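Local atomic coordinates of putative peptide ABC-transport system periplasmic peptide-binding protein (Campylobacter jejuni, PDB entry 4OEV), a protein that binds nickel(II) outside the cytoplasm, here together with oxalate, consistent with delivery of the metal to an ABC-type importer. Residues Ala214-Val219 and Leu460-Val465; Leu234-Ala239 and Arg476-His481; Glu288-Asn293 and Leu388-His393. One frame throughout, in Å; residues are numbered along the deposited sequence.

The three contacts share a buried setting but differ in chemistry. Interaction 1 is regular sheet pairing, with three backbone hydrogen bonds and apolar side chains on both faces. Interaction 2 begins on strand 231-236, which lies along the other edge of the same long strand 454-467; where it gives way to loop, a single backbone bridge joins it to the segment that carries two nickel ligands. The two meet through the salt bridge of Asp461 with Lys237. Interaction 3, about 22 Å from interaction 1 and 14 Å from interaction 2 between centres, joins two loop turns through a proline, without any direct hydrogen bond. Its Arg289 packs against Lys237 and Ala239, placing it beside interaction 2.

Interaction 1 of 3, residues Ala214-Val219 and Leu460-Val465; sequences AALIDV and LDFALV
Strand 214-216 runs antiparallel to strand 462-465, with 167° between their N-to-C directions and 4.8 Å between their axes at closest approach. Ala215 and Val465 form a hydrogen-bonded pair: Ala215 N reaches Val465 O at 3.2 Å, lying in the carbonyl plane, and Val465 N returns a shorter bond to Ala215 O, 2.9 Å long and almost in line with the C=O. Leu216 and Leu464 make the next, non-hydrogen-bonded pair. Past it, Ile217 N still bonds to Ala463 O at 3.0 Å. Then the chains part, and a water takes over, donating to Ile217 O while it accepts from Ala463 N.

On one face of the sheet Leu216 does most of the packing. With CG anti to the carbonyl carbon (chi1 -60°), its two methyls split the work: CD1 crosses obliquely to Phe462, meeting its CD1 at 3.8 Å, whereas Leu216 CD2 lies 3.9 Å from Leu464 CB. Leu464 takes the other common setting, CG anti to the backbone N (chi1 174°), which brings its CD1 alongside the Ala215 carbonyl and near the Ala214 methyl. Val465 and Ala215 point to the opposite face. There Val465 CG2, anti to its own carbonyl carbon, presses on Ile217 CG1 at 3.5 Å, the closest side-chain meeting of the pair.

Helix 200-208 covers this second face, Ala203 lying against Ala215 and Ile217, and Leu207 against Ile217 and Val465. At this point the long strand 454-467 has a partner along each edge: 214-216 on one, and on the other strand 231-236, whose Leu234 and Glu236 are joined by backbone hydrogen bonds to Leu464 and Phe462.

Interaction 2 of 3, residues Leu234-Ala239 and Arg476-His481; sequences LREKSA and RTLGHH. With NI (nickel (II) ion), chain C; OXL (oxalate ion), chain D.
The nickel site of this solute-binding protein is built partly from a loop, and here that loop is tied to the segment that follows strand 231-236 by a single backbone bridge between Ser238 and Leu478. Leu478 uses both of its polar backbone atoms. Its N points almost perfectly straight (178° at the hydrogen) at a lone pair of Lys237 O, 3.0 Å away, and Leu478 O accepts from Ala239 N, also at 3.0 Å, with the donor raised 32° out of the carbonyl plane. Glu236 packs beside this bridge: its CB meets Leu478 CD1 at 3.6 Å, the two side chains crossing obliquely, and a bend at chi2 brings OE1 round to a long, weak bond from Arg476 N. A water completes the seam, accepting from Lys237 N and donating weakly to Arg476 O. The polar ends of the next two side chains turn to strand 454-467, Lys237 NZ in a salt bridge with Asp461 and Ser238 OG bonded to Leu460 O.

Beyond Gly479 the loop delivers two successive histidines to one metal. Both rings converge on the ion: His480 NE2 binds nickel at 2.1 Å and His481 NE2 at 2.2 Å, with His26 as the third protein ligand. Each imidazole is backed by a carboxylate at ND1: Asp240 OD1 for His480, Glu12 OE1 for His481. These second-shell bonds help hold the rings in their rotation and probably make each NE2 a stronger donor to the metal; Asp240 also accepts from His481 N through OD2. A water and oxalate fill the remaining positions, the latter closing a five-membered chelate with O3 at 2.1 Å and O4 at 2.0 Å from nickel.

Interaction 3 of 3, residues Glu288-Asn293 and Leu388-His393; sequences ERSWAN and LDPDFH
Two type I beta turns, Ser290 to Asn293 and Asp389 to Phe392, meet here through one proline ring, joining the loop after strand 280-282 to the loop between strand 379-384 and helix 395-398. Each is stiffened by a side chain at its first residue: an ST turn, in which Ser290 OG, anti to the backbone N (chi1 178°), accepts from Ala292 N at 2.8 Å, and an Asx turn, in which Asp389 OD1 accepts from Asp391 N at 3.0 Å through its anti lone pair.

The tight part is the apolar corner around Pro390. The Pro390 and Trp291 side chains cross at about a right angle, and Pro390 CG and CD both lie about 3.4 Å from Trp291 CZ2, CG standing above the indole plane but displaced toward the rim of the six-membered ring. Trp291 reaches this place with CG in the crowded position between backbone N and carbonyl carbon (chi1 51°), a torsion that swings the indole over its own turn, so that Ala292 CB and Ser290 OG lie on the same side of the ring as Pro390. The Ala292 methyl finishes the corner, its CB 3.8 Å from Pro390 CB. Helix 434-450 packs against the indole through Leu434, Arg437 and Lys438, and Tyr441 of that helix touches Ala292.

Away from this corner the fit loosens. No direct hydrogen bond joins the segments. Asp389 OD2 approaches the indole edge near its plane, yet stays 4.1 Å from Trp291 CZ2 and spends its charge on a salt bridge with Arg437. Trp291 is itself partly exposed, as is Ser290. The polar link between the turns is a water, which lies 2.8 Å from Ser290 OG and donates to Leu388 O at 3.0 Å.

Interaction 1 of 3, residues Ala214-Val219 and Leu460-Val465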
loop_
_atom_site.group_PDB
_atom_site.type_symbol
_atom_site.label_atom_id
_atom_site.label_comp_id
_atom_site.label_asym_id
_atom_site.label_seq_id
_atom_site.Cartn_x
_atom_site.Cartn_y
_atom_site.Cartn_z
ATOM N N ALA A 214 6.561 20.267 2.784
ATOM C CA ALA A 214 5.315 19.485 2.809
ATOM C C ALA A 214 5.522 18.166 3.501
ATOM O O ALA A 214 6.607 17.587 3.403
ATOM C CB ALA A 214 4.803 19.231 1.386
ATOM N N ALA A 215 4.456 17.679 4.137
ATOM C CA ALA A 215 4.410 16.348 4.764
ATOM C C ALA A 215 2.962 15.921 4.963
ATOM O O ALA A 215 2.062 16.784 5.098
ATOM C CB ALA A 215 5.129 16.339 6.087
ATOM N N LEU A 216 2.706 14.611 5.004
ATOM C CA LEU A 216 1.393 14.162 5.509
ATOM C C LEU A 216 1.460 14.192 7.030
ATOM O O LEU A 216 2.442 13.717 7.625
ATOM C CB LEU A 216 1.024 12.745 5.063
ATOM C CG LEU A 216 0.943 12.546 3.568
ATOM C CD1 LEU A 216 0.552 11.038 3.292
ATOM C CD2 LEU A 216 -0.052 13.503 3.002
ATOM N N ILE A 217 0.423 14.745 7.645
ATOM C CA ILE A 217 0.395 14.950 9.100
ATOM C C ILE A 217 -0.804 14.280 9.786
ATOM O O ILE A 217 -1.965 14.516 9.416
ATOM C CB ILE A 217 0.369 16.461 9.437
ATOM C CG1 ILE A 217 1.602 17.156 8.883
ATOM C CG2 ILE A 217 0.251 16.671 10.967
ATOM C CD1 ILE A 217 2.940 16.575 9.376
ATOM N N ASP A 218 -0.537 13.452 10.794
ATOM C CA ASP A 218 -1.633 12.822 11.530
ATOM C C ASP A 218 -2.657 13.812 12.084
ATOM O O ASP A 218 -2.310 14.906 12.541
ATOM C CB ASP A 218 -1.115 11.997 12.691
ATOM C CG ASP A 218 -2.204 11.145 13.281
ATOM O OD1 ASP A 218 -2.647 11.396 14.416
ATOM O OD2 ASP A 218 -2.635 10.207 12.576
ATOM N N VAL A 219 -3.923 13.404 12.058
ATOM C CA VAL A 219 -5.013 14.242 12.519
ATOM C C VAL A 219 -4.765 14.722 13.964
ATOM O O VAL A 219 -5.202 15.813 14.335
ATOM C CB VAL A 219 -6.365 13.478 12.392
ATOM C CG1 VAL A 219 -6.379 12.236 13.284
ATOM C CG2 VAL A 219 -7.520 14.355 12.735
ATOM N N LEU A 460 -8.937 5.724 6.266
ATOM C CA LEU A 460 -8.385 7.032 6.614
ATOM C C LEU A 460 -8.451 8.088 5.500
ATOM O O LEU A 460 -8.280 7.771 4.302
ATOM C CB LEU A 460 -6.927 6.861 7.020
ATOM C CG LEU A 460 -6.616 5.814 8.047
ATOM C CD1 LEU A 460 -5.117 5.834 8.261
ATOM C CD2 LEU A 460 -7.367 6.150 9.388
ATOM N N ASP A 461 -8.722 9.335 5.886
ATOM C CA ASP A 461 -8.361 10.459 5.032
ATOM C C ASP A 461 -6.959 10.875 5.416
ATOM O O ASP A 461 -6.492 10.600 6.524
ATOM C CB ASP A 461 -9.286 11.656 5.184
ATOM C CG ASP A 461 -10.561 11.495 4.450
ATOM O OD1 ASP A 461 -10.723 10.453 3.798
ATOM O OD2 ASP A 461 -11.389 12.431 4.497
ATOM N N PHE A 462 -6.296 11.579 4.512
ATOM C CA PHE A 462 -4.967 12.066 4.818
ATOM C C PHE A 462 -4.968 13.567 4.754
ATOM O O PHE A 462 -5.705 14.166 3.972
ATOM C CB PHE A 462 -3.921 11.469 3.862
ATOM C CG PHE A 462 -3.532 10.070 4.232
ATOM C CD1 PHE A 462 -2.535 9.852 5.168
ATOM C CD2 PHE A 462 -4.165 8.989 3.658
ATOM C CE1 PHE A 462 -2.179 8.561 5.572
ATOM C CE2 PHE A 462 -3.814 7.673 4.056
ATOM C CZ PHE A 462 -2.822 7.468 4.993
ATOM N N ALA A 463 -4.135 14.167 5.595
ATOM C CA ALA A 463 -3.984 15.607 5.592
ATOM C C ALA A 463 -2.615 15.961 5.031
ATOM O O ALA A 463 -1.591 15.723 5.678
ATOM C CB ALA A 463 -4.175 16.189 7.044
ATOM N N LEU A 464 -2.598 16.505 3.812
ATOM C CA LEU A 464 -1.363 17.021 3.248
ATOM C C LEU A 464 -1.143 18.431 3.738
ATOM O O LEU A 464 -1.879 19.370 3.369
ATOM C CB LEU A 464 -1.380 16.979 1.702
ATOM C CG LEU A 464 -0.184 17.645 1.006
ATOM C CD1 LEU A 464 1.153 17.189 1.578
ATOM C CD2 LEU A 464 -0.266 17.352 -0.515
ATOM N N VAL A 465 -0.121 18.610 4.557
ATOM C CA VAL A 465 0.109 19.958 5.062
ATOM C C VAL A 465 1.252 20.616 4.316
ATOM O O VAL A 465 2.347 20.063 4.230
ATOM C CB VAL A 465 0.423 20.001 6.545
ATOM C CG1 VAL A 465 0.616 21.440 6.961
ATOM C CG2 VAL A 465 -0.698 19.345 7.351
HETATM O O HOH W 1 -3.177 12.525 7.742
#

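Interaction 2 of 3, residues Leu234-Ala239 and Arg476-His481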
loop_
_atom_site.group_PDB
_atom_site.type_symbol
_atom_site.label_atom_id
_atom_site.label_comp_id
_atom_site.label_asym_id
_atom_site.label_seq_id
_atom_site.Cartn_x
_atom_site.Cartn_y
_atom_site.Cartn_z
ATOM N N LEU A 234 -4.595 20.184 2.652
ATOM C CA LEU A 234 -5.405 19.518 1.652
ATOM C C LEU A 234 -5.891 18.191 2.199
ATOM O O LEU A 234 -5.054 17.349 2.535
ATOM C CB LEU A 234 -4.607 19.244 0.392
ATOM C CG LEU A 234 -4.698 20.291 -0.696
ATOM C CD1 LEU A 234 -3.690 19.868 -1.720
ATOM C CD2 LEU A 234 -6.103 20.364 -1.269
ATOM N N ARG A 235 -7.210 18.009 2.285
ATOM C CA ARG A 235 -7.782 16.735 2.735
ATOM C C ARG A 235 -7.826 15.776 1.584
ATOM O O ARG A 235 -8.414 16.104 0.560
ATOM C CB ARG A 235 -9.199 16.888 3.271
ATOM C CG ARG A 235 -9.855 15.511 3.489
ATOM C CD ARG A 235 -11.286 15.616 3.966
ATOM N NE ARG A 235 -11.425 16.311 5.239
ATOM C CZ ARG A 235 -11.815 15.735 6.379
ATOM N NH1 ARG A 235 -12.084 14.439 6.409
ATOM N NH2 ARG A 235 -11.950 16.460 7.496
ATOM N N GLU A 236 -7.211 14.608 1.734
ATOM C CA GLU A 236 -7.149 13.623 0.634
ATOM C C GLU A 236 -7.888 12.345 1.041
ATOM O O GLU A 236 -7.673 11.844 2.140
ATOM C CB GLU A 236 -5.699 13.312 0.283
ATOM C CG GLU A 236 -4.906 14.564 -0.056
ATOM C CD GLU A 236 -4.147 14.440 -1.365
ATOM O OE1 GLU A 236 -4.674 13.807 -2.310
ATOM O OE2 GLU A 236 -3.013 14.976 -1.457
ATOM N N LYS A 237 -8.770 11.852 0.172
ATOM C CA LYS A 237 -9.467 10.583 0.400
ATOM C C LYS A 237 -8.484 9.470 0.137
ATOM O O LYS A 237 -7.505 9.691 -0.563
ATOM C CB LYS A 237 -10.685 10.435 -0.519
ATOM C CG LYS A 237 -11.848 11.401 -0.206
ATOM C CD LYS A 237 -12.561 11.025 1.119
ATOM C CE LYS A 237 -13.675 12.015 1.508
ATOM N NZ LYS A 237 -13.524 12.652 2.890
ATOM N N SER A 238 -8.705 8.277 0.702
ATOM C CA SER A 238 -7.773 7.181 0.409
ATOM C C SER A 238 -8.459 5.839 0.522
ATOM O O SER A 238 -9.492 5.723 1.178
ATOM C CB SER A 238 -6.576 7.193 1.347
ATOM O OG SER A 238 -6.830 6.377 2.496
ATOM N N ALA A 239 -7.818 4.820 -0.026
ATOM C CA ALA A 239 -8.304 3.440 0.086
ATOM C C ALA A 239 -7.552 2.728 1.218
ATOM O O ALA A 239 -7.587 1.498 1.354
ATOM C CB ALA A 239 -8.140 2.684 -1.275
ATOM N N ARG A 476 -5.722 13.284 -5.400
ATOM C CA ARG A 476 -6.411 12.141 -5.969
ATOM C C ARG A 476 -6.522 11.079 -4.875
ATOM O O ARG A 476 -6.014 11.260 -3.748
ATOM C CB ARG A 476 -5.716 11.619 -7.236
ATOM C CG ARG A 476 -4.358 11.003 -7.057
ATOM C CD ARG A 476 -3.778 10.476 -8.408
ATOM N NE ARG A 476 -2.755 9.496 -8.076
ATOM C CZ ARG A 476 -1.887 8.946 -8.914
ATOM N NH1 ARG A 476 -1.006 8.070 -8.421
ATOM N NH2 ARG A 476 -1.865 9.290 -10.199
ATOM N N THR A 477 -7.252 10.012 -5.162
ATOM C CA THR A 477 -7.468 8.984 -4.158
ATOM C C THR A 477 -6.144 8.300 -3.863
ATOM O O THR A 477 -5.518 7.704 -4.746
ATOM C CB THR A 477 -8.545 8.004 -4.606
ATOM O OG1 THR A 477 -9.726 8.761 -4.858
ATOM C CG2 THR A 477 -8.867 6.972 -3.497
ATOM N N LEU A 478 -5.712 8.415 -2.609
ATOM C CA LEU A 478 -4.411 7.913 -2.190
ATOM C C LEU A 478 -4.488 6.426 -1.835
ATOM O O LEU A 478 -5.589 5.831 -1.764
ATOM C CB LEU A 478 -3.879 8.715 -0.981
ATOM C CG LEU A 478 -3.714 10.225 -1.273
ATOM C CD1 LEU A 478 -3.014 10.943 -0.133
ATOM C CD2 LEU A 478 -2.981 10.493 -2.654
ATOM N N GLY A 479 -3.312 5.829 -1.643
ATOM C CA GLY A 479 -3.206 4.451 -1.210
ATOM C C GLY A 479 -2.693 4.421 0.210
ATOM O O GLY A 479 -2.679 5.436 0.927
ATOM N N HIS A 480 -2.286 3.229 0.586
ATOM C CA HIS A 480 -1.694 2.902 1.874
ATOM C C HIS A 480 -0.503 3.836 2.173
ATOM O O HIS A 480 0.329 4.108 1.287
ATOM C CB HIS A 480 -1.303 1.433 1.828
ATOM C CG HIS A 480 -0.632 0.942 3.051
ATOM N ND1 HIS A 480 -1.160 1.143 4.318
ATOM C CD2 HIS A 480 0.517 0.250 3.220
ATOM C CE1 HIS A 480 -0.353 0.605 5.212
ATOM N NE2 HIS A 480 0.665 0.035 4.591
ATOM N N HIS A 481 -0.503 4.384 3.393
ATOM C CA HIS A 481 0.411 5.425 3.886
ATOM C C HIS A 481 0.277 6.733 3.141
ATOM O O HIS A 481 1.163 7.561 3.251
ATOM C CB HIS A 481 1.904 5.019 3.853
ATOM C CG HIS A 481 2.249 3.845 4.728
ATOM N ND1 HIS A 481 2.424 3.945 6.102
ATOM C CD2 HIS A 481 2.496 2.549 4.412
ATOM C CE1 HIS A 481 2.736 2.750 6.590
ATOM N NE2 HIS A 481 2.795 1.888 5.583
HETATM NI NI NI C . 2.570 -0.274 5.379
HETATM C C1 OXL D . 1.485 -1.664 7.553
HETATM C C2 OXL D . 2.031 -2.651 6.528
HETATM O O1 OXL D . 0.821 -2.014 8.618
HETATM O O2 OXL D . 2.332 -3.780 6.957
HETATM O O3 OXL D . 1.754 -0.465 7.335
HETATM O O4 OXL D . 2.322 -2.305 5.322
HETATM O O HOH W 2 -8.140 12.769 -2.419
HETATM O O HOH W 3 4.368 -0.463 6.165
#

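Interaction 3 of 3, residues Glu288-Asn293 and Leu388-His393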
loop_
_atom_site.group_PDB
_atom_site.type_symbol
_atom_site.label_atom_id
_atom_site.label_comp_id
_atom_site.label_asym_id
_atom_site.label_seq_id
_atom_site.Cartn_x
_atom_site.Cartn_y
_atom_site.Cartn_z
ATOM N N GLU A 288 -13.665 -1.413 0.369
ATOM C CA GLU A 288 -14.827 -0.505 0.503
ATOM C C GLU A 288 -14.714 0.825 -0.267
ATOM O O GLU A 288 -15.637 1.672 -0.238
ATOM C CB GLU A 288 -15.078 -0.224 1.984
ATOM C CG GLU A 288 -15.482 -1.519 2.716
ATOM C CD GLU A 288 -16.007 -1.265 4.110
ATOM O OE1 GLU A 288 -15.266 -1.589 5.077
ATOM O OE2 GLU A 288 -17.131 -0.740 4.225
ATOM N N ARG A 289 -13.593 1.005 -0.952
ATOM C CA ARG A 289 -13.462 2.119 -1.882
ATOM C C ARG A 289 -13.258 1.607 -3.310
ATOM O O ARG A 289 -12.956 2.396 -4.225
ATOM C CB ARG A 289 -12.304 3.038 -1.492
ATOM C CG ARG A 289 -12.644 3.967 -0.321
ATOM C CD ARG A 289 -12.068 5.348 -0.570
ATOM N NE ARG A 289 -12.185 6.163 0.633
ATOM C CZ ARG A 289 -13.128 7.081 0.824
ATOM N NH1 ARG A 289 -14.016 7.325 -0.137
ATOM N NH2 ARG A 289 -13.167 7.772 1.965
ATOM N N SER A 290 -13.541 0.327 -3.499
ATOM C CA SER A 290 -13.430 -0.334 -4.815
ATOM C C SER A 290 -14.749 -0.546 -5.552
ATOM O O SER A 290 -15.805 -0.645 -4.917
ATOM C CB SER A 290 -12.788 -1.693 -4.631
ATOM O OG SER A 290 -12.732 -2.356 -5.887
ATOM N N TRP A 291 -14.692 -0.650 -6.893
ATOM C CA TRP A 291 -15.861 -1.071 -7.655
ATOM C C TRP A 291 -16.255 -2.497 -7.241
ATOM O O TRP A 291 -17.427 -2.905 -7.366
ATOM C CB TRP A 291 -15.599 -0.990 -9.170
ATOM C CG TRP A 291 -14.341 -1.677 -9.631
ATOM C CD1 TRP A 291 -13.145 -1.088 -9.888
ATOM C CD2 TRP A 291 -14.165 -3.083 -9.904
ATOM N NE1 TRP A 291 -12.234 -2.029 -10.289
ATOM C CE2 TRP A 291 -12.839 -3.260 -10.318
ATOM C CE3 TRP A 291 -15.007 -4.203 -9.842
ATOM C CZ2 TRP A 291 -12.330 -4.508 -10.669
ATOM C CZ3 TRP A 291 -14.485 -5.451 -10.168
ATOM C CH2 TRP A 291 -13.169 -5.587 -10.573
ATOM N N ALA A 292 -15.268 -3.229 -6.740
ATOM C CA ALA A 292 -15.432 -4.613 -6.297
ATOM C C ALA A 292 -16.250 -4.751 -5.002
ATOM O O ALA A 292 -16.581 -5.859 -4.605
ATOM C CB ALA A 292 -14.059 -5.236 -6.091
ATOM N N ASN A 293 -16.555 -3.639 -4.334
ATOM C CA ASN A 293 -17.288 -3.692 -3.068
ATOM C C ASN A 293 -18.681 -4.290 -3.295
ATOM O O ASN A 293 -19.453 -3.828 -4.146
ATOM C CB ASN A 293 -17.346 -2.278 -2.432
ATOM C CG ASN A 293 -18.022 -2.249 -1.053
ATOM O OD1 ASN A 293 -18.469 -3.270 -0.545
ATOM N ND2 ASN A 293 -18.059 -1.061 -0.428
ATOM N N LEU A 388 -5.977 1.329 -6.873
ATOM C CA LEU A 388 -5.951 0.625 -8.175
ATOM C C LEU A 388 -6.776 -0.673 -8.148
ATOM O O LEU A 388 -7.589 -0.874 -7.242
ATOM C CB LEU A 388 -4.503 0.360 -8.575
ATOM C CG LEU A 388 -3.704 1.656 -8.648
ATOM C CD1 LEU A 388 -2.365 1.354 -9.226
ATOM C CD2 LEU A 388 -4.419 2.759 -9.428
ATOM N N ASP A 389 -6.532 -1.573 -9.104
ATOM C CA ASP A 389 -7.292 -2.818 -9.199
ATOM C C ASP A 389 -7.395 -3.572 -7.863
ATOM O O ASP A 389 -6.414 -3.675 -7.081
ATOM C CB ASP A 389 -6.676 -3.733 -10.290
ATOM C CG ASP A 389 -7.584 -4.880 -10.640
ATOM O OD1 ASP A 389 -7.592 -5.892 -9.887
ATOM O OD2 ASP A 389 -8.359 -4.731 -11.624
ATOM N N PRO A 390 -8.596 -4.078 -7.554
ATOM C CA PRO A 390 -8.792 -4.754 -6.255
ATOM C C PRO A 390 -7.858 -5.927 -5.973
ATOM O O PRO A 390 -7.754 -6.333 -4.813
ATOM C CB PRO A 390 -10.233 -5.254 -6.335
ATOM C CG PRO A 390 -10.592 -5.231 -7.821
ATOM C CD PRO A 390 -9.857 -3.997 -8.322
ATOM N N ASP A 391 -7.216 -6.480 -6.997
ATOM C CA ASP A 391 -6.253 -7.560 -6.811
ATOM C C ASP A 391 -5.037 -7.133 -6.011
ATOM O O ASP A 391 -4.485 -7.937 -5.258
ATOM C CB ASP A 391 -5.787 -8.095 -8.203
ATOM C CG ASP A 391 -4.838 -9.334 -8.098
ATOM O OD1 ASP A 391 -5.212 -10.345 -7.467
ATOM O OD2 ASP A 391 -3.716 -9.302 -8.652
ATOM N N PHE A 392 -4.595 -5.871 -6.165
ATOM C CA PHE A 392 -3.217 -5.519 -5.729
ATOM C C PHE A 392 -2.935 -5.561 -4.214
ATOM O O PHE A 392 -1.820 -5.966 -3.770
ATOM C CB PHE A 392 -2.859 -4.124 -6.279
ATOM C CG PHE A 392 -2.645 -4.112 -7.762
ATOM C CD1 PHE A 392 -2.310 -5.264 -8.421
ATOM C CD2 PHE A 392 -2.858 -2.950 -8.505
ATOM C CE1 PHE A 392 -2.129 -5.268 -9.835
ATOM C CE2 PHE A 392 -2.682 -2.954 -9.895
ATOM C CZ PHE A 392 -2.322 -4.117 -10.556
ATOM N N HIS A 393 -3.889 -5.146 -3.381
ATOM C CA HIS A 393 -3.619 -5.362 -1.952
ATOM C C HIS A 393 -4.521 -6.474 -1.394
ATOM O O HIS A 393 -4.838 -6.519 -0.220
ATOM C CB HIS A 393 -3.772 -4.052 -1.163
ATOM C CG HIS A 393 -2.625 -3.110 -1.382
ATOM N ND1 HIS A 393 -2.198 -2.205 -0.434
ATOM C CD2 HIS A 393 -1.771 -2.986 -2.431
ATOM C CE1 HIS A 393 -1.172 -1.520 -0.912
ATOM N NE2 HIS A 393 -0.868 -1.998 -2.110
HETATM O O HOH W 4 -10.482 -0.866 -6.645
#